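Aminotransferase class-III (Ochrobactrum anthropi, PDB 5GHG) catalyses the pyridoxal-phosphate-dependent transfer of amino groups as an omega-transaminase, its cofactor shuttling between aldehyde and amine forms. Local coordinates at the 4'-deoxy-4'-aminopyridoxal-5'-phosphate site. Numbering follows the deposited sequence. Chains: chain A/B, Aminotransferase class-III.

The 4'-deoxy-4'-aminopyridoxal-5'-phosphate site. Residues chain A 323-324; chain B 117-119, 122, 151-153, 225, 258, 260-261, 287. With PMP (4'-deoxy-4'-aminopyridoxal-5'-phosphate), chain C.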
loop_
_atom_site.group_PDB
_atom_site.type_symbol
_atom_site.label_atom_id
_atom_site.label_comp_id
_atom_site.label_asym_id
_atom_site.label_seq_id
_atom_site.Cartn_x
_atom_site.Cartn_y
_atom_site.Cartn_z
ATOM N N PHE A 323 -7.343 -0.624 0.860
ATOM C CA PHE A 323 -6.698 -0.536 -0.436
ATOM C C PHE A 323 -7.410 -1.450 -1.424
ATOM O O PHE A 323 -7.850 -2.550 -1.058
ATOM C CB PHE A 323 -5.225 -0.914 -0.341
ATOM C CG PHE A 323 -4.458 -0.106 0.653
ATOM C CD1 PHE A 323 -4.385 -0.512 1.980
ATOM C CD2 PHE A 323 -3.844 1.068 0.280
ATOM C CE1 PHE A 323 -3.704 0.243 2.915
ATOM C CE2 PHE A 323 -3.153 1.824 1.209
ATOM C CZ PHE A 323 -3.075 1.407 2.529
ATOM N N THR A 324 -7.507 -0.987 -2.675
ATOM C CA THR A 324 -8.118 -1.764 -3.748
ATOM C C THR A 324 -7.682 -3.221 -3.733
ATOM O O THR A 324 -8.515 -4.135 -3.802
ATOM C CB THR A 324 -7.751 -1.122 -5.111
ATOM O OG1 THR A 324 -8.395 0.149 -5.214
ATOM C CG2 THR A 324 -8.206 -2.020 -6.261
ATOM N N SER B 117 0.123 0.698 -4.707
ATOM C CA SER B 117 -1.263 1.135 -4.687
ATOM C C SER B 117 -1.373 2.574 -5.161
ATOM O O SER B 117 -0.406 3.331 -5.130
ATOM C CB SER B 117 -1.841 1.027 -3.261
ATOM O OG SER B 117 -1.149 1.914 -2.405
ATOM N N GLY B 118 -2.595 2.952 -5.555
ATOM C CA GLY B 118 -2.876 4.350 -5.844
ATOM C C GLY B 118 -2.673 5.245 -4.632
ATOM O O GLY B 118 -2.189 6.372 -4.760
ATOM N N SER B 119 -3.042 4.758 -3.443
ATOM C CA SER B 119 -2.819 5.478 -2.214
ATOM C C SER B 119 -1.332 5.788 -2.003
ATOM O O SER B 119 -0.968 6.917 -1.663
ATOM C CB SER B 119 -3.361 4.677 -1.002
ATOM O OG SER B 119 -4.775 4.490 -1.081
ATOM N N ASN B 122 -0.209 8.534 -4.614
ATOM C CA ASN B 122 -0.585 9.895 -4.244
ATOM C C ASN B 122 0.174 10.374 -3.016
ATOM O O ASN B 122 0.526 11.558 -2.909
ATOM C CB ASN B 122 -2.091 9.978 -4.026
ATOM C CG ASN B 122 -2.852 10.108 -5.332
ATOM O OD1 ASN B 122 -2.321 10.665 -6.305
ATOM N ND2 ASN B 122 -4.072 9.584 -5.377
ATOM N N TYR B 151 -11.656 11.349 -4.364
ATOM C CA TYR B 151 -11.144 10.143 -3.711
ATOM C C TYR B 151 -9.744 9.856 -4.223
ATOM O O TYR B 151 -9.534 9.703 -5.428
ATOM C CB TYR B 151 -12.044 8.933 -3.957
ATOM C CG TYR B 151 -11.612 7.730 -3.159
ATOM C CD1 TYR B 151 -10.650 6.848 -3.647
ATOM C CD2 TYR B 151 -12.143 7.488 -1.897
ATOM C CE1 TYR B 151 -10.234 5.744 -2.903
ATOM C CE2 TYR B 151 -11.738 6.385 -1.151
ATOM C CZ TYR B 151 -10.780 5.530 -1.654
ATOM O OH TYR B 151 -10.398 4.435 -0.912
ATOM N N HIS B 152 -8.800 9.765 -3.308
ATOM C CA HIS B 152 -7.402 9.673 -3.675
ATOM C C HIS B 152 -6.644 8.621 -2.878
ATOM O O HIS B 152 -5.416 8.538 -3.000
ATOM C CB HIS B 152 -6.752 11.054 -3.531
ATOM C CG HIS B 152 -7.437 12.100 -4.344
ATOM N ND1 HIS B 152 -7.372 12.132 -5.716
ATOM C CD2 HIS B 152 -8.238 13.127 -3.980
ATOM C CE1 HIS B 152 -8.102 13.145 -6.166
ATOM N NE2 HIS B 152 -8.633 13.761 -5.136
ATOM N N GLY B 153 -7.338 7.812 -2.091
ATOM C CA GLY B 153 -6.719 6.712 -1.370
ATOM C C GLY B 153 -6.836 6.885 0.129
ATOM O O GLY B 153 -7.580 7.744 0.630
ATOM N N GLU B 225 -9.383 14.046 -9.990
ATOM C CA GLU B 225 -9.786 13.068 -10.985
ATOM C C GLU B 225 -10.498 13.786 -12.132
ATOM O O GLU B 225 -11.304 14.686 -11.885
ATOM C CB GLU B 225 -10.746 12.046 -10.373
ATOM C CG GLU B 225 -10.272 11.431 -9.070
ATOM C CD GLU B 225 -11.443 11.005 -8.177
ATOM O OE1 GLU B 225 -11.856 11.806 -7.304
ATOM O OE2 GLU B 225 -11.953 9.875 -8.384
ATOM N N ASP B 258 -5.358 12.654 -11.223
ATOM C CA ASP B 258 -5.502 11.329 -10.632
ATOM C C ASP B 258 -6.308 10.471 -11.606
ATOM O O ASP B 258 -7.539 10.529 -11.623
ATOM C CB ASP B 258 -6.186 11.411 -9.272
ATOM C CG ASP B 258 -6.206 10.067 -8.548
ATOM O OD1 ASP B 258 -6.107 9.033 -9.235
ATOM O OD2 ASP B 258 -6.302 10.054 -7.304
ATOM N N VAL B 260 -6.383 7.136 -11.703
ATOM C CA VAL B 260 -6.420 5.767 -11.213
ATOM C C VAL B 260 -7.638 5.025 -11.783
ATOM O O VAL B 260 -7.536 3.872 -12.189
ATOM C CB VAL B 260 -6.379 5.771 -9.672
ATOM C CG1 VAL B 260 -6.861 4.448 -9.078
ATOM C CG2 VAL B 260 -4.953 6.069 -9.203
ATOM N N ILE B 261 -8.783 5.694 -11.862
ATOM C CA ILE B 261 -9.940 5.092 -12.499
ATOM C C ILE B 261 -10.026 5.438 -13.992
ATOM O O ILE B 261 -10.354 4.583 -14.821
ATOM C CB ILE B 261 -11.239 5.473 -11.776
ATOM C CG1 ILE B 261 -11.339 4.737 -10.433
ATOM C CG2 ILE B 261 -12.438 5.172 -12.670
ATOM C CD1 ILE B 261 -12.472 5.238 -9.557
ATOM N N LYS B 287 -4.896 0.317 -11.113
ATOM C CA LYS B 287 -6.125 -0.382 -11.508
ATOM C C LYS B 287 -6.049 -0.963 -12.903
ATOM O O LYS B 287 -5.492 -2.055 -13.081
ATOM C CB LYS B 287 -7.327 0.545 -11.381
ATOM C CG LYS B 287 -7.784 0.744 -9.935
ATOM C CD LYS B 287 -9.047 1.601 -9.907
ATOM C CE LYS B 287 -9.249 2.238 -8.544
ATOM N NZ LYS B 287 -10.061 1.455 -7.627
HETATM N N1 PMP C . -7.278 7.519 -6.628
HETATM C C2 PMP C . -8.477 7.143 -7.152
HETATM C C2A PMP C . -9.155 8.055 -8.130
HETATM C C3 PMP C . -9.102 5.937 -6.766
HETATM O O3 PMP C . -10.347 5.660 -7.268
HETATM C C4 PMP C . -8.444 5.070 -5.844
HETATM C C4A PMP C . -8.995 3.717 -5.430
HETATM N N4A PMP C . -10.420 3.675 -5.225
HETATM C C5 PMP C . -7.186 5.493 -5.336
HETATM C C6 PMP C . -6.603 6.669 -5.781
HETATM C C5A PMP C . -6.420 4.688 -4.331
HETATM O O4P PMP C . -5.936 3.481 -4.926
HETATM P P PMP C . -5.643 2.187 -3.962
HETATM O O1P PMP C . -4.803 2.628 -2.818
HETATM O O2P PMP C . -4.940 1.210 -4.888
HETATM O O3P PMP C . -6.963 1.657 -3.448
HETATM O O HOH W 1 -12.431 7.359 -7.230
HETATM O O HOH W 2 -8.472 2.838 -1.537
#
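This is the cofactor pocket of a class-III, fold-type I aminotransferase, holding the aminated form of the coenzyme, PMP, between two chains. B:Asp258, at the end of strand 254-258, is the pyridine-nitrogen partner typical of the family. Its CB lies in plane at the edge of the B:His152 ring, and CG, anti to the backbone N (chi1 -173°), comes within 3.4 Å of PMP N1 and also lies beside the methyl C2A. At the tip, OD1 takes the backbone N-H of B:Val260 nearly along its own C-O axis, while OD2 is 2.8 Å from pyridine N1, a hydrogen bond if N1 is protonated, as the carboxylate would encourage. OD2 also receives B:His152 ND1 on its anti lone pair, 165° at the hydrogen, and B:Asn122 ND2 from above the carboxylate plane. The same ND2 reaches a lone pair of B:His152 O, fixing the amide's rotation. An alanine at B:Asp258 would remove the carboxylate and would probably leave N1 without its charge partner, weakening the coenzyme's electron sink, and loosen B:His152 and B:Asn122.

The pyridine is held between unlike groups. B:Val260 CG1, anti to its backbone N, sits over one face, 3.5 Å from the ring centroid, whereas the B:Tyr151 ring stands edge-to-face, its plane turned 75° from the PMP pyridine. B:Lys287, the family's Schiff-base lysine, bends at its last torsion, bringing NZ to 3.3 Å from the PMP amine N4A without a covalent link, as expected after amination; NZ donates to A:Thr324 OG1.

At the phosphate, O1P is gripped twice by B:Ser119, through N and through OG at 2.5 Å, and B:Gly118 N donates to O2P, all at the start of helix 118-135, whose dipole would probably add to the attraction. The other chain supplies A:Thr324, whose N and OG1 both donate to O3P, the latter at 2.7 Å. Water 2 links O3P to B:Tyr151 OH; water 1 joins phenolic O3 to B:Glu225 OE2.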